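PDB 2VBF: branched-chain alpha-ketoacid decarboxylase from Lactococcus lactis, which probably decarboxylates branched-chain and aromatic alpha-keto acids to aldehydes, using thiamine diphosphate and a magnesium ion as cofactors. Local coordinates for residues 242-247 and 345-350. Sequence-based numbering, arbitrary orientation.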
loop_
_atom_site.group_PDB
_atom_site.type_symbol
_atom_site.label_atom_id
_atom_site.label_comp_id
_atom_site.label_asym_id
_atom_site.label_seq_id
_atom_site.Cartn_x
_atom_site.Cartn_y
_atom_site.Cartn_z
ATOM N N PHE A 242 3.707 -12.299 22.890
ATOM C CA PHE A 242 4.837 -12.472 23.803
ATOM C C PHE A 242 5.541 -13.822 23.672
ATOM O O PHE A 242 6.470 -14.098 24.425
ATOM C CB PHE A 242 4.355 -12.288 25.249
ATOM C CG PHE A 242 4.415 -10.870 25.716
ATOM C CD1 PHE A 242 5.541 -10.386 26.356
ATOM C CD2 PHE A 242 3.358 -9.999 25.476
ATOM C CE1 PHE A 242 5.611 -9.058 26.768
ATOM C CE2 PHE A 242 3.423 -8.671 25.887
ATOM C CZ PHE A 242 4.540 -8.206 26.537
ATOM N N GLY A 243 5.123 -14.666 22.732
ATOM C CA GLY A 243 5.697 -16.006 22.610
ATOM C C GLY A 243 5.463 -16.858 23.856
ATOM O O GLY A 243 6.338 -17.634 24.260
ATOM N N LEU A 244 4.288 -16.712 24.461
ATOM C CA LEU A 244 3.925 -17.422 25.690
ATOM C C LEU A 244 3.106 -18.690 25.433
ATOM O O LEU A 244 2.617 -19.320 26.379
ATOM C CB LEU A 244 3.157 -16.480 26.627
ATOM C CG LEU A 244 4.018 -15.419 27.317
ATOM C CD1 LEU A 244 3.155 -14.318 27.889
ATOM C CD2 LEU A 244 4.874 -16.064 28.419
ATOM N N GLU A 245 2.969 -19.103 24.172
ATOM C CA GLU A 245 2.144 -20.273 23.857
ATOM C C GLU A 245 2.618 -21.529 24.580
ATOM O O GLU A 245 1.802 -22.254 25.167
ATOM C CB GLU A 245 2.087 -20.563 22.356
ATOM C CG GLU A 245 1.520 -19.427 21.492
ATOM C CD GLU A 245 2.629 -18.622 20.820
ATOM O OE1 GLU A 245 3.557 -18.195 21.540
ATOM O OE2 GLU A 245 2.591 -18.433 19.579
ATOM N N LYS A 246 3.914 -21.806 24.520
ATOM C CA LYS A 246 4.429 -23.035 25.139
ATOM C C LYS A 246 4.251 -23.003 26.657
ATOM O O LYS A 246 4.033 -24.035 27.280
ATOM C CB LYS A 246 5.901 -23.251 24.783
ATOM C CG LYS A 246 6.136 -23.528 23.313
ATOM C CD LYS A 246 5.569 -24.868 22.893
ATOM C CE LYS A 246 5.755 -25.123 21.407
ATOM N NZ LYS A 246 7.187 -25.200 21.065
ATOM N N THR A 247 4.339 -21.810 27.234
ATOM C CA THR A 247 4.155 -21.592 28.676
ATOM C C THR A 247 2.715 -21.913 29.102
ATOM O O THR A 247 2.485 -22.645 30.070
ATOM C CB THR A 247 4.521 -20.129 29.046
ATOM O OG1 THR A 247 5.913 -19.898 28.768
ATOM C CG2 THR A 247 4.246 -19.821 30.515
ATOM N N ALA A 345 5.156 -11.398 33.080
ATOM C CA ALA A 345 5.551 -11.845 34.423
ATOM C C ALA A 345 4.475 -12.716 35.059
ATOM O O ALA A 345 4.762 -13.798 35.576
ATOM C CB ALA A 345 5.860 -10.640 35.317
ATOM N N VAL A 346 3.231 -12.264 34.995
ATOM C CA VAL A 346 2.149 -13.001 35.639
ATOM C C VAL A 346 1.906 -14.336 34.932
ATOM O O VAL A 346 1.839 -15.382 35.579
ATOM C CB VAL A 346 0.860 -12.157 35.761
ATOM C CG1 VAL A 346 -0.261 -12.985 36.357
ATOM C CG2 VAL A 346 1.121 -10.923 36.627
ATOM N N VAL A 347 1.827 -14.318 33.602
ATOM C CA VAL A 347 1.559 -15.547 32.851
ATOM C C VAL A 347 2.657 -16.587 33.060
ATOM O O VAL A 347 2.366 -17.771 33.231
ATOM C CB VAL A 347 1.347 -15.255 31.347
ATOM C CG1 VAL A 347 1.226 -16.548 30.546
ATOM C CG2 VAL A 347 0.110 -14.392 31.166
ATOM N N SER A 348 3.914 -16.141 33.086
ATOM C CA SER A 348 5.040 -17.060 33.275
ATOM C C SER A 348 5.163 -17.559 34.721
ATOM O O SER A 348 5.896 -18.512 34.986
ATOM C CB SER A 348 6.354 -16.416 32.820
ATOM O OG SER A 348 6.652 -15.260 33.574
ATOM N N SER A 349 4.443 -16.932 35.652
ATOM C CA SER A 349 4.430 -17.379 37.048
ATOM C C SER A 349 3.308 -18.388 37.327
ATOM O O SER A 349 3.167 -18.874 38.453
ATOM C CB SER A 349 4.309 -16.182 37.997
ATOM O OG SER A 349 3.077 -15.502 37.817
ATOM N N LEU A 350 2.511 -18.712 36.308
ATOM C CA LEU A 350 1.392 -19.642 36.493
ATOM C C LEU A 350 1.855 -21.051 36.877
ATOM O O LEU A 350 1.176 -21.732 37.647
ATOM C CB LEU A 350 0.506 -19.700 35.247
ATOM C CG LEU A 350 -0.392 -18.485 34.994
ATOM C CD1 LEU A 350 -1.128 -18.651 33.665
ATOM C CD2 LEU A 350 -1.385 -18.257 36.141
#
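Thr247 and Ser348 bring the two backbones to their nearest approach, with CA atoms 6.5 Å apart, where the first turn of helix 245-255 meets the last turn of helix 343-348. Just before this, helix 237-241 is closed by a Schellman motif in which Gly243 takes a positive phi of 62°, and Leu244 follows at once as N-cap of the next helix. Leu244 and Thr247, one turn on, both direct their CB atoms at the second segment.

Leu244 reaches over with one methyl, CD1, which lies 4.0 Å from Val347 CG1 and equally near its CB. With its CG1 anti to the backbone N (chi1 174°), Val347 offers this branch to the leucine, whose other neighbours include Val239 and Phe343. Thr247 takes part through its methyl: CG2 rests mainly over backbone, 3.9 Å from Val347 O and 4.0 Å from Ser348 CA, with Val347 CG1 a little farther off at 4.5 Å. Behind this surface, Val346 O accepts the amide of Ser349, while Val346 itself packs on Ile217 of helix 212-227.

No hydrogen bond or salt bridge links the two segments. With methyls set against methyls and backbone, the start of one helix and the end of the other meet in the central domain, far from the cofactor, through shape and apolar burial around Leu244 and Val347, without a directional bond between them.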